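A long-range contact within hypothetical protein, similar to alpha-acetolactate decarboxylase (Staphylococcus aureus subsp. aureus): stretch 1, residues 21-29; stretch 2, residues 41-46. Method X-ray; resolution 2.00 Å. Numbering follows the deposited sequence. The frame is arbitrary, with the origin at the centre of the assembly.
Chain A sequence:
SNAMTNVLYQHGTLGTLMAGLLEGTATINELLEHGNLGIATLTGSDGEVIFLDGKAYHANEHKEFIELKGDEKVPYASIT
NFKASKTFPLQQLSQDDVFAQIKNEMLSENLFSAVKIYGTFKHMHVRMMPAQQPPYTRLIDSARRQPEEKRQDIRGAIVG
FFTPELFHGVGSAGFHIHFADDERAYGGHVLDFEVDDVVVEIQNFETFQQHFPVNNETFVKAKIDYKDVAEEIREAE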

# COMPACT_ATOMS: atom_id res chain seq x y z
N LEU A 21 -11.09 3.02 -13.96
CA LEU A 21 -11.98 2.04 -13.34
C LEU A 21 -12.86 2.77 -12.33
O LEU A 21 -12.56 2.84 -11.14
CB LEU A 21 -11.18 0.93 -12.66
CG LEU A 21 -10.53 -0.07 -13.63
CD1 LEU A 21 -9.46 0.62 -14.44
CD2 LEU A 21 -9.94 -1.23 -12.85
N LEU A 22 -13.97 3.31 -12.83
CA LEU A 22 -14.88 4.08 -12.00
C LEU A 22 -16.11 3.35 -11.47
O LEU A 22 -16.97 3.97 -10.85
CB LEU A 22 -15.31 5.33 -12.77
CG LEU A 22 -14.18 6.04 -13.53
CD1 LEU A 22 -14.71 7.31 -14.17
CD2 LEU A 22 -13.03 6.35 -12.57
N GLU A 23 -16.20 2.04 -11.70
CA GLU A 23 -17.34 1.28 -11.21
C GLU A 23 -17.42 1.30 -9.68
O GLU A 23 -16.41 1.19 -9.00
CB GLU A 23 -17.26 -0.18 -11.69
CG GLU A 23 -17.77 -0.40 -13.11
CD GLU A 23 -17.74 -1.86 -13.52
OE1 GLU A 23 -18.11 -2.72 -12.70
OE2 GLU A 23 -17.35 -2.15 -14.67
N GLY A 24 -18.63 1.45 -9.15
CA GLY A 24 -18.80 1.45 -7.71
C GLY A 24 -18.57 0.02 -7.25
O GLY A 24 -19.22 -0.90 -7.74
N THR A 25 -17.66 -0.18 -6.30
CA THR A 25 -17.36 -1.53 -5.84
C THR A 25 -17.56 -1.75 -4.35
O THR A 25 -17.40 -2.87 -3.85
CB THR A 25 -15.92 -1.90 -6.20
OG1 THR A 25 -15.02 -0.92 -5.65
CG2 THR A 25 -15.75 -1.95 -7.71
N ALA A 26 -17.89 -0.68 -3.64
CA ALA A 26 -18.14 -0.76 -2.20
C ALA A 26 -19.29 0.17 -1.87
O ALA A 26 -19.53 1.16 -2.57
CB ALA A 26 -16.89 -0.37 -1.42
N THR A 27 -20.01 -0.15 -0.81
CA THR A 27 -21.16 0.63 -0.38
C THR A 27 -20.78 1.68 0.67
O THR A 27 -19.84 1.48 1.44
CB THR A 27 -22.24 -0.32 0.18
OG1 THR A 27 -23.29 -0.47 -0.78
CG2 THR A 27 -22.78 0.17 1.50
N ILE A 28 -21.51 2.79 0.70
CA ILE A 28 -21.25 3.84 1.69
C ILE A 28 -21.34 3.23 3.09
O ILE A 28 -20.48 3.47 3.93
CB ILE A 28 -22.28 4.99 1.59
CG1 ILE A 28 -21.97 5.87 0.37
CG2 ILE A 28 -22.27 5.82 2.87
CD1 ILE A 28 -20.65 6.63 0.49
N ASN A 29 -22.39 2.45 3.32
CA ASN A 29 -22.60 1.79 4.61
C ASN A 29 -21.43 0.89 4.97
O ASN A 29 -21.03 0.82 6.13
CB ASN A 29 -23.90 0.96 4.57
CG ASN A 29 -25.15 1.82 4.62
OD1 ASN A 29 -26.26 1.34 4.37
ND2 ASN A 29 -24.99 3.10 4.94
N THR A 41 -15.72 9.25 -3.45
CA THR A 41 -16.52 9.70 -4.57
C THR A 41 -17.48 8.56 -4.89
O THR A 41 -17.36 7.47 -4.33
CB THR A 41 -15.65 10.04 -5.80
OG1 THR A 41 -16.50 10.45 -6.88
CG2 THR A 41 -14.80 8.85 -6.21
N LEU A 42 -18.44 8.81 -5.77
CA LEU A 42 -19.41 7.77 -6.11
C LEU A 42 -19.12 7.10 -7.45
O LEU A 42 -18.17 7.46 -8.14
CB LEU A 42 -20.82 8.37 -6.14
CG LEU A 42 -21.29 9.04 -4.85
CD1 LEU A 42 -22.71 9.53 -5.03
CD2 LEU A 42 -21.21 8.06 -3.69
N THR A 43 -19.94 6.13 -7.81
CA THR A 43 -19.77 5.41 -9.07
C THR A 43 -19.59 6.42 -10.19
O THR A 43 -20.26 7.45 -10.22
CB THR A 43 -21.00 4.51 -9.35
OG1 THR A 43 -21.16 3.58 -8.28
CG2 THR A 43 -20.82 3.75 -10.65
N GLY A 44 -18.67 6.13 -11.11
CA GLY A 44 -18.39 7.02 -12.22
C GLY A 44 -17.62 8.24 -11.75
O GLY A 44 -17.45 9.21 -12.50
N SER A 45 -17.13 8.16 -10.51
CA SER A 45 -16.39 9.24 -9.88
C SER A 45 -17.31 10.44 -9.79
O SER A 45 -16.91 11.58 -10.04
CB SER A 45 -15.13 9.61 -10.67
OG SER A 45 -14.32 10.50 -9.92
N ASP A 46 -18.57 10.17 -9.46
CA ASP A 46 -19.57 11.21 -9.35
C ASP A 46 -19.45 12.04 -8.08
O ASP A 46 -19.71 11.55 -6.98
CB ASP A 46 -20.97 10.61 -9.44
CG ASP A 46 -22.06 11.62 -9.14
OD1 ASP A 46 -21.98 12.76 -9.65
OD2 ASP A 46 -23.01 11.28 -8.40

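The two stretches meet over a short length of backbone, where the loop leading into the strand at Ala 26 and Thr 27 passes the turn formed by residues 42 to 46. Two CA-CA distances set the register: 4.6 Å from Leu 22 CA to Gly 44 CA, and 4.3 Å from Gly 24 CA to Thr 43 CA. Such spacings bring the main chains close enough for direct bonding, yet one hydrogen bond alone crosses between the stretches. It runs from Gly 44 N to Leu 22 O, with a donor-acceptor distance of 2.8 Å and an N-H...O angle of 169°, so it is both short and nearly linear. The same carbonyl oxygen, Leu 22 O, lies 3.6 Å from Thr 43 CA, which places it against the backbone just before the amide that it accepts from.

The turn that presents this amide is held by its own backbone bonds. Asp 46 N donates to Leu 42 O at 3.0 Å, and Leu 42 N donates in return to Asp 46 O at 3.3 Å, closing residues 42 to 46 into a compact loop. Ser 45 N also reaches Leu 42 O at 2.7 Å, but this bond is weak despite its short distance. Two residues inside the loop have positive phi: Gly 44 at 74° and Ser 45 at 61°. For Gly 44 the positive phi by itself favours glycine; a CB there would point away from stretch 1, and its ideal position is 4.9 Å from Leu 22 CB, too far to clash with it, so the case for glycine here rests on phi and not on crowding by Leu 22 CB.

Gly 24 is a different case. An ideal CB on this residue would point toward stretch 2 and fall 2.1 Å from Thr 43 OG1, a clash. Without one, Gly 24 CA approaches Thr 43 OG1 to 3.2 Å. The nearby pair Gly 24 N and Thr 43 OG1, at 3.4 Å, is not a hydrogen bond because its angle is poor; the hydroxyl is instead hydrogen-bonded elsewhere in the structure. Thr 43, whose chi1 is -59° (m), also brings its methyl near the residue before Gly 24, with Thr 43 CG2 4.3 Å from Glu 23 C. The Glu 23 side chain takes little part: its CA-to-CB bond points away, and no side-chain atom comes within 4.5 Å of stretch 2.

Leu 22 has the largest covered area of any residue in the contact, 69 Å² for backbone and side chain together, out of 254 Å² buried on both sides. Its CA-to-CB bond points toward the turn, and Leu 22 CB lies 4.1 Å from Ser 45 N. Farther out, Leu 22 CD1 packs 4.2 Å from Ser 45 CB, so the side chain supplements the backbone bond made by its own carbonyl.

A looser apolar contact joins Ile 28 CD1 to Leu 42 CD2 at 4.5 Å. The CA-to-CB bond is sideways at Ile 28 and away at Leu 42, yet the ends of both side chains come nearer, which makes this contact possible.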